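CBS domain-containing protein (Agrobacterium tumefaciens, PDB 3FHM) is of uncharacterised function but binds AMP and NADH through its paired CBS domains, consistent with a nucleotide-sensing regulatory role. Local coordinates at residues Val62-Phe74 with Gln93-Arg105. Sequence-based numbering, arbitrary orientation.
With AMP (adenosine monophosphate), chain E; SO4 (sulfate ion), chain G.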
ATOM      1  N   VAL A  62      -5.187  -9.243  -9.515  1.00 28.51           N
ATOM      2  CA  VAL A  62      -6.608  -9.449  -9.778  1.00 30.28           C
ATOM      3  C   VAL A  62      -6.837 -10.953  -9.973  1.00 31.18           C
ATOM      4  O   VAL A  62      -6.083 -11.613 -10.734  1.00 30.43           O
ATOM      5  CB  VAL A  62      -7.096  -8.637 -11.045  1.00 30.22           C
ATOM      6  CG1 VAL A  62      -8.558  -8.757 -11.273  1.00 30.06           C
ATOM      7  CG2 VAL A  62      -6.745  -7.185 -10.897  1.00 30.59           C
ATOM      8  N   VAL A  63      -7.849 -11.475  -9.272  1.00 31.73           N
ATOM      9  CA  VAL A  63      -8.243 -12.880  -9.372  1.00 33.58           C
ATOM     10  C   VAL A  63      -9.250 -13.124 -10.499  1.00 35.10           C
ATOM     11  O   VAL A  63     -10.420 -12.714 -10.404  1.00 35.50           O
ATOM     12  CB  VAL A  63      -8.880 -13.481  -8.057  1.00 33.78           C
ATOM     13  CG1 VAL A  63      -8.805 -14.997  -8.063  1.00 31.31           C
ATOM     14  CG2 VAL A  63      -8.203 -12.957  -6.838  1.00 34.02           C
ATOM     15  N   THR A  64      -8.805 -13.849 -11.530  1.00 36.55           N
ATOM     16  CA  THR A  64      -9.599 -14.196 -12.709  1.00 38.34           C
ATOM     17  C   THR A  64      -9.793 -15.729 -12.840  1.00 39.68           C
ATOM     18  O   THR A  64      -8.911 -16.492 -12.451  1.00 39.50           O
ATOM     19  CB  THR A  64      -8.902 -13.701 -14.043  1.00 38.29           C
ATOM     20  OG1 THR A  64      -7.787 -14.539 -14.367  1.00 38.59           O
ATOM     21  CG2 THR A  64      -8.432 -12.287 -13.954  1.00 37.49           C
ATOM     22  N   ASP A  65     -10.921 -16.173 -13.420  1.00 41.60           N
ATOM     23  CA  ASP A  65     -11.148 -17.610 -13.706  1.00 43.14           C
ATOM     24  C   ASP A  65     -10.677 -18.052 -15.093  1.00 43.95           C
ATOM     25  O   ASP A  65     -10.165 -17.253 -15.872  1.00 44.50           O
ATOM     26  CB  ASP A  65     -12.616 -17.984 -13.536  1.00 43.02           C
ATOM     27  CG  ASP A  65     -13.493 -17.428 -14.633  1.00 44.74           C
ATOM     28  OD1 ASP A  65     -12.983 -16.821 -15.609  1.00 45.81           O
ATOM     29  OD2 ASP A  65     -14.722 -17.608 -14.511  1.00 45.68           O
ATOM     30  N   ALA A  66     -10.870 -19.331 -15.388  1.00 44.93           N
ATOM     31  CA  ALA A  66     -10.527 -19.923 -16.670  1.00 45.88           C
ATOM     32  C   ALA A  66     -11.033 -19.122 -17.860  1.00 46.92           C
ATOM     33  O   ALA A  66     -10.413 -19.158 -18.920  1.00 47.40           O
ATOM     34  CB  ALA A  66     -11.093 -21.320 -16.738  1.00 45.86           C
ATOM     35  N   ASP A  67     -12.147 -18.405 -17.681  1.00 47.44           N
ATOM     36  CA  ASP A  67     -12.897 -17.799 -18.783  1.00 47.63           C
ATOM     37  C   ASP A  67     -12.665 -16.296 -18.928  1.00 47.15           C
ATOM     38  O   ASP A  67     -13.114 -15.680 -19.922  1.00 47.39           O
ATOM     39  CB  ASP A  67     -14.388 -18.129 -18.648  1.00 48.14           C
ATOM     40  CG  ASP A  67     -14.683 -19.613 -18.860  1.00 51.00           C
ATOM     41  OD1 ASP A  67     -14.835 -20.360 -17.866  1.00 53.23           O
ATOM     42  OD2 ASP A  67     -14.754 -20.042 -20.025  1.00 54.02           O
ATOM     43  N   GLY A  68     -11.965 -15.722 -17.948  1.00 45.86           N
ATOM     44  CA  GLY A  68     -11.617 -14.320 -17.973  1.00 44.63           C
ATOM     45  C   GLY A  68     -12.394 -13.433 -17.019  1.00 43.52           C
ATOM     46  O   GLY A  68     -12.121 -12.236 -16.957  1.00 44.12           O
ATOM     47  N   VAL A  69     -13.337 -14.010 -16.270  1.00 41.67           N
ATOM     48  CA  VAL A  69     -14.217 -13.261 -15.351  1.00 40.33           C
ATOM     49  C   VAL A  69     -13.434 -12.753 -14.142  1.00 39.09           C
ATOM     50  O   VAL A  69     -12.663 -13.524 -13.585  1.00 39.43           O
ATOM     51  CB  VAL A  69     -15.406 -14.145 -14.818  1.00 40.43           C
ATOM     52  CG1 VAL A  69     -16.620 -13.280 -14.461  1.00 40.05           C
ATOM     53  CG2 VAL A  69     -15.851 -15.165 -15.835  1.00 40.26           C
ATOM     54  N   VAL A  70     -13.615 -11.494 -13.735  1.00 36.84           N
ATOM     55  CA  VAL A  70     -12.977 -11.022 -12.527  1.00 35.11           C
ATOM     56  C   VAL A  70     -13.729 -11.520 -11.313  1.00 34.66           C
ATOM     57  O   VAL A  70     -14.923 -11.284 -11.161  1.00 34.81           O
ATOM     58  CB  VAL A  70     -12.794  -9.519 -12.499  1.00 35.28           C
ATOM     59  CG1 VAL A  70     -12.328  -9.063 -11.129  1.00 33.92           C
ATOM     60  CG2 VAL A  70     -11.770  -9.116 -13.558  1.00 34.69           C
ATOM     61  N   LEU A  71     -13.007 -12.239 -10.457  1.00 33.49           N
ATOM     62  CA  LEU A  71     -13.590 -12.869  -9.282  1.00 32.78           C
ATOM     63  C   LEU A  71     -13.408 -12.039  -8.047  1.00 32.99           C
ATOM     64  O   LEU A  71     -14.233 -12.117  -7.131  1.00 33.43           O
ATOM     65  CB  LEU A  71     -12.950 -14.235  -9.027  1.00 32.29           C
ATOM     66  CG  LEU A  71     -13.214 -15.368 -10.037  1.00 31.94           C
ATOM     67  CD1 LEU A  71     -12.309 -16.548  -9.720  1.00 29.96           C
ATOM     68  CD2 LEU A  71     -14.720 -15.801 -10.169  1.00 27.13           C
ATOM     69  N   GLY A  72     -12.304 -11.277  -8.010  1.00 32.12           N
ATOM     70  CA  GLY A  72     -11.929 -10.480  -6.854  1.00 30.42           C
ATOM     71  C   GLY A  72     -10.508  -9.939  -6.929  1.00 30.65           C
ATOM     72  O   GLY A  72      -9.797  -9.990  -7.982  1.00 30.49           O
ATOM     73  N   ILE A  73     -10.052  -9.409  -5.803  1.00 29.58           N
ATOM     74  CA  ILE A  73      -8.792  -8.685  -5.811  1.00 28.30           C
ATOM     75  C   ILE A  73      -8.101  -8.989  -4.456  1.00 28.37           C
ATOM     76  O   ILE A  73      -8.741  -9.035  -3.392  1.00 29.13           O
ATOM     77  CB  ILE A  73      -9.035  -7.175  -6.178  1.00 27.68           C
ATOM     78  CG1 ILE A  73      -7.753  -6.446  -6.417  1.00 27.32           C
ATOM     79  CG2 ILE A  73      -9.780  -6.407  -5.081  1.00 27.46           C
ATOM     80  CD1 ILE A  73      -8.035  -4.969  -6.354  1.00 27.06           C
ATOM     81  N   PHE A  74      -6.805  -9.282  -4.519  1.00 28.25           N
ATOM     82  CA  PHE A  74      -6.014  -9.630  -3.333  1.00 27.92           C
ATOM     83  C   PHE A  74      -4.838  -8.652  -3.247  1.00 27.99           C
ATOM     84  O   PHE A  74      -4.115  -8.474  -4.243  1.00 27.55           O
ATOM     85  CB  PHE A  74      -5.511 -11.088  -3.459  1.00 27.30           C
ATOM     86  CG  PHE A  74      -4.513 -11.520  -2.382  1.00 27.35           C
ATOM     87  CD1 PHE A  74      -4.964 -12.037  -1.157  1.00 26.43           C
ATOM     88  CD2 PHE A  74      -3.119 -11.437  -2.629  1.00 26.42           C
ATOM     89  CE1 PHE A  74      -4.074 -12.447  -0.161  1.00 25.41           C
ATOM     90  CE2 PHE A  74      -2.158 -11.841  -1.631  1.00 25.75           C
ATOM     91  CZ  PHE A  74      -2.654 -12.351  -0.383  1.00 25.80           C
ATOM     92  N   GLN A  93      -3.992 -21.925   2.462  1.00 37.36           N
ATOM     93  CA  GLN A  93      -5.356 -21.628   2.020  1.00 37.62           C
ATOM     94  C   GLN A  93      -5.411 -20.912   0.670  1.00 37.17           C
ATOM     95  O   GLN A  93      -4.472 -20.159   0.277  1.00 37.18           O
ATOM     96  CB  GLN A  93      -6.085 -20.803   3.071  1.00 37.77           C
ATOM     97  CG  GLN A  93      -6.477 -21.610   4.290  1.00 38.90           C
ATOM     98  CD  GLN A  93      -7.084 -20.751   5.358  1.00 41.07           C
ATOM     99  OE1 GLN A  93      -6.471 -20.520   6.400  1.00 45.45           O
ATOM    100  NE2 GLN A  93      -8.284 -20.249   5.104  1.00 41.45           N
ATOM    101  N   SER A  94      -6.510 -21.155  -0.040  1.00 36.49           N
ATOM    102  CA  SER A  94      -6.663 -20.642  -1.381  1.00 36.07           C
ATOM    103  C   SER A  94      -6.890 -19.137  -1.343  1.00 35.94           C
ATOM    104  O   SER A  94      -7.601 -18.612  -0.477  1.00 35.36           O
ATOM    105  CB  SER A  94      -7.781 -21.376  -2.109  1.00 35.77           C
ATOM    106  OG  SER A  94      -8.378 -20.520  -3.064  1.00 37.54           O
ATOM    107  N   VAL A  95      -6.265 -18.441  -2.289  1.00 35.88           N
ATOM    108  CA  VAL A  95      -6.451 -16.994  -2.411  1.00 35.39           C
ATOM    109  C   VAL A  95      -7.934 -16.498  -2.355  1.00 35.53           C
ATOM    110  O   VAL A  95      -8.189 -15.343  -1.948  1.00 34.96           O
ATOM    111  CB  VAL A  95      -5.695 -16.428  -3.614  1.00 34.86           C
ATOM    112  CG1 VAL A  95      -6.492 -16.605  -4.921  1.00 34.31           C
ATOM    113  CG2 VAL A  95      -5.370 -14.950  -3.339  1.00 35.56           C
ATOM    114  N   SER A  96      -8.878 -17.383  -2.706  1.00 35.55           N
ATOM    115  CA  SER A  96     -10.331 -17.078  -2.750  1.00 36.09           C
ATOM    116  C   SER A  96     -10.961 -16.759  -1.385  1.00 35.57           C
ATOM    117  O   SER A  96     -11.962 -16.034  -1.322  1.00 35.06           O
ATOM    118  CB  SER A  96     -11.090 -18.241  -3.408  1.00 36.30           C
ATOM    119  OG  SER A  96     -10.474 -18.593  -4.642  1.00 38.48           O
ATOM    120  N   VAL A  97     -10.372 -17.279  -0.305  1.00 35.42           N
ATOM    121  CA  VAL A  97     -10.982 -17.091   1.012  1.00 35.80           C
ATOM    122  C   VAL A  97     -10.561 -15.777   1.653  1.00 36.15           C
ATOM    123  O   VAL A  97     -11.161 -15.364   2.662  1.00 36.53           O
ATOM    124  CB  VAL A  97     -10.748 -18.262   2.035  1.00 35.86           C
ATOM    125  CG1 VAL A  97     -11.163 -19.621   1.434  1.00 35.41           C
ATOM    126  CG2 VAL A  97      -9.336 -18.256   2.521  1.00 35.29           C
ATOM    127  N   ALA A  98      -9.552 -15.122   1.088  1.00 35.63           N
ATOM    128  CA  ALA A  98      -9.081 -13.889   1.693  1.00 35.98           C
ATOM    129  C   ALA A  98      -9.366 -12.647   0.835  1.00 36.56           C
ATOM    130  O   ALA A  98      -9.301 -11.512   1.342  1.00 37.09           O
ATOM    131  CB  ALA A  98      -7.601 -13.992   2.008  1.00 35.96           C
ATOM    132  N   MET A  99      -9.666 -12.874  -0.451  1.00 36.21           N
ATOM    133  CA  MET A  99      -9.773 -11.845  -1.474  1.00 35.41           C
ATOM    134  C   MET A  99     -11.053 -11.094  -1.257  1.00 34.88           C
ATOM    135  O   MET A  99     -11.948 -11.608  -0.667  1.00 34.50           O
ATOM    136  CB  MET A  99      -9.814 -12.498  -2.855  1.00 35.23           C
ATOM    137  CG  MET A  99     -11.112 -13.269  -3.168  1.00 34.80           C
ATOM    138  SD  MET A  99     -11.095 -13.896  -4.864  1.00 35.79           S
ATOM    139  CE  MET A  99     -12.768 -14.577  -5.055  1.00 32.75           C
ATOM    140  N   THR A 100     -11.112  -9.869  -1.755  1.00 35.22           N
ATOM    141  CA  THR A 100     -12.312  -9.039  -1.743  1.00 35.73           C
ATOM    142  C   THR A 100     -13.084  -9.279  -3.040  1.00 36.15           C
ATOM    143  O   THR A 100     -12.530  -9.023  -4.137  1.00 36.57           O
ATOM    144  CB  THR A 100     -11.906  -7.560  -1.510  1.00 35.19           C
ATOM    145  OG1 THR A 100     -11.796  -7.380  -0.098  1.00 35.56           O
ATOM    146  CG2 THR A 100     -12.924  -6.542  -2.031  1.00 34.85           C
ATOM    147  N   LYS A 101     -14.316  -9.810  -2.908  1.00 35.94           N
ATOM    148  CA  LYS A 101     -15.172 -10.196  -4.061  1.00 35.83           C
ATOM    149  C   LYS A 101     -15.878  -9.032  -4.769  1.00 35.54           C
ATOM    150  O   LYS A 101     -15.966  -9.014  -6.000  1.00 35.23           O
ATOM    151  CB  LYS A 101     -16.203 -11.260  -3.662  1.00 35.43           C
ATOM    152  CG  LYS A 101     -15.711 -12.648  -3.907  1.00 35.75           C
ATOM    153  CD  LYS A 101     -16.755 -13.620  -3.508  1.00 36.41           C
ATOM    154  CE  LYS A 101     -16.248 -14.551  -2.439  1.00 40.11           C
ATOM    155  NZ  LYS A 101     -15.663 -13.711  -1.338  1.00 42.41           N
ATOM    156  N   ASN A 102     -16.390  -8.079  -3.994  1.00 35.48           N
ATOM    157  CA  ASN A 102     -16.990  -6.861  -4.560  1.00 35.12           C
ATOM    158  C   ASN A 102     -16.003  -5.801  -4.957  1.00 34.58           C
ATOM    159  O   ASN A 102     -15.645  -4.942  -4.151  1.00 34.67           O
ATOM    160  CB  ASN A 102     -17.956  -6.224  -3.600  1.00 35.54           C
ATOM    161  CG  ASN A 102     -19.352  -6.410  -4.026  1.00 38.26           C
ATOM    162  OD1 ASN A 102     -20.014  -5.444  -4.451  1.00 42.81           O
ATOM    163  ND2 ASN A 102     -19.830  -7.671  -3.962  1.00 35.93           N
ATOM    164  N   VAL A 103     -15.617  -5.849  -6.219  1.00 33.43           N
ATOM    165  CA  VAL A 103     -14.578  -5.030  -6.775  1.00 32.45           C
ATOM    166  C   VAL A 103     -15.111  -3.715  -7.351  1.00 31.96           C
ATOM    167  O   VAL A 103     -15.852  -3.776  -8.328  1.00 32.79           O
ATOM    168  CB  VAL A 103     -13.956  -5.823  -7.936  1.00 32.66           C
ATOM    169  CG1 VAL A 103     -12.800  -5.089  -8.605  1.00 32.34           C
ATOM    170  CG2 VAL A 103     -13.485  -7.161  -7.447  1.00 33.34           C
ATOM    171  N   VAL A 104     -14.729  -2.549  -6.785  1.00 31.28           N
ATOM    172  CA  VAL A 104     -15.090  -1.207  -7.336  1.00 30.59           C
ATOM    173  C   VAL A 104     -14.131  -0.803  -8.506  1.00 30.78           C
ATOM    174  O   VAL A 104     -12.934  -1.000  -8.398  1.00 30.01           O
ATOM    175  CB  VAL A 104     -15.084  -0.095  -6.236  1.00 29.65           C
ATOM    176  CG1 VAL A 104     -15.415   1.261  -6.810  1.00 29.76           C
ATOM    177  CG2 VAL A 104     -16.028  -0.404  -5.144  1.00 29.33           C
ATOM    178  N   ARG A 105     -14.677  -0.248  -9.603  1.00 31.85           N
ATOM    179  CA  ARG A 105     -13.940   0.070 -10.857  1.00 33.24           C
ATOM    180  C   ARG A 105     -14.076   1.536 -11.275  1.00 33.46           C
ATOM    181  O   ARG A 105     -14.977   2.248 -10.823  1.00 33.10           O
ATOM    182  CB  ARG A 105     -14.524  -0.726 -12.042  1.00 33.72           C
ATOM    183  CG  ARG A 105     -14.780  -2.216 -11.816  1.00 37.10           C
ATOM    184  CD  ARG A 105     -16.236  -2.635 -12.151  1.00 42.38           C
ATOM    185  NE  ARG A 105     -16.671  -3.742 -11.273  1.00 45.94           N
ATOM    186  CZ  ARG A 105     -17.645  -4.616 -11.544  1.00 48.91           C
ATOM    187  NH1 ARG A 105     -17.946  -5.577 -10.672  1.00 49.20           N
ATOM    188  NH2 ARG A 105     -18.309  -4.559 -12.688  1.00 48.70           N
TER
HETATM  189  P   AMP E 200      -5.182  -1.778  -0.741  1.00 24.48           P
HETATM  190  O1P AMP E 200      -5.733  -1.884  -2.111  1.00 23.95           O
HETATM  191  O2P AMP E 200      -4.064  -2.694  -0.396  1.00 23.43           O
HETATM  192  O3P AMP E 200      -5.058  -0.323  -0.302  1.00 23.66           O
HETATM  193  O5' AMP E 200      -6.443  -2.535  -0.089  1.00 24.33           O
HETATM  194  C5' AMP E 200      -6.797  -2.706   1.302  1.00 22.95           C
HETATM  195  C4' AMP E 200      -8.141  -3.451   1.269  1.00 24.06           C
HETATM  196  O4' AMP E 200      -8.977  -2.885   0.273  1.00 24.43           O
HETATM  197  C3' AMP E 200      -7.979  -4.900   0.821  1.00 25.09           C
HETATM  198  O3' AMP E 200      -8.923  -5.799   1.395  1.00 25.94           O
HETATM  199  C2' AMP E 200      -8.346  -4.884  -0.606  1.00 24.32           C
HETATM  200  O2' AMP E 200      -8.907  -6.130  -0.917  1.00 24.93           O
HETATM  201  C1' AMP E 200      -9.394  -3.854  -0.658  1.00 24.59           C
HETATM  202  N9  AMP E 200      -9.470  -3.400  -2.059  1.00 25.78           N
HETATM  203  C8  AMP E 200      -8.491  -3.138  -2.968  1.00 26.28           C
HETATM  204  N7  AMP E 200      -8.957  -2.788  -4.216  1.00 23.70           N
HETATM  205  C5  AMP E 200     -10.265  -2.802  -4.076  1.00 25.26           C
HETATM  206  C6  AMP E 200     -11.370  -2.520  -4.978  1.00 26.49           C
HETATM  207  N6  AMP E 200     -11.142  -2.153  -6.257  1.00 26.02           N
HETATM  208  N1  AMP E 200     -12.607  -2.652  -4.463  1.00 27.21           N
HETATM  209  C2  AMP E 200     -12.854  -3.042  -3.175  1.00 26.36           C
HETATM  210  N3  AMP E 200     -11.912  -3.328  -2.282  1.00 26.55           N
HETATM  211  C4  AMP E 200     -10.613  -3.210  -2.689  1.00 26.02           C
HETATM  212  S   SO4 G 145     -16.494  -9.116  -0.220  1.00108.67           S
HETATM  213  O1  SO4 G 145     -17.711  -9.291   0.569  1.00107.46           O
HETATM  214  O2  SO4 G 145     -15.419  -8.557   0.607  1.00108.43           O
HETATM  215  O3  SO4 G 145     -16.046 -10.407  -0.730  1.00108.44           O
HETATM  216  O4  SO4 G 145     -16.804  -8.241  -1.351  1.00108.49           O
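Ile73 and Thr100 form a single antiparallel bridge, a hydrogen-bonded pair that ties the edge strand of one CBS motif to the loop between helix 76-86 and helix 112-122, beside the AMP pocket of this tandem CBS fold, to which both residues contribute. Thr100 N donates to Ile73 O at 3.0 Å in a nearly straight bond (165°); the return bond, Ile73 N to Thr100 O, is more bent (140°). Just before the bridge, a classic beta bulge places Leu71 and Gly72 opposite Val63, and Gly72 CA comes within 3.7 Å of Val103 CG2. Met99 can be followed along its length: CB lies beside Ile73 O, chi1 of 70° tucks CG between N and C of its own backbone, and the chain then runs extended; SD reaches Val63 CG2 at 3.6 Å, where the two side chains cross at about a right angle, and CE reaches Leu71 O at 3.5 Å. On the Phe74 side of the bridge, Val95 CG2 sits over one face of the Phe74 ring, 4.0 Å from its centroid, a CH-pi contact, while Ala98 CB lies at the ring edge. Ile46, Ala49 and Leu53 of helix 46-56 also pack on Phe74. On the nucleotide side, Ile73 CG2 and CD1 and Thr100 CG2 touch the adenine. Val104 reads its Watson-Crick edge with two backbone bonds: its N donates to AMP N1, and its O accepts from AMP N6 at 3.0 Å.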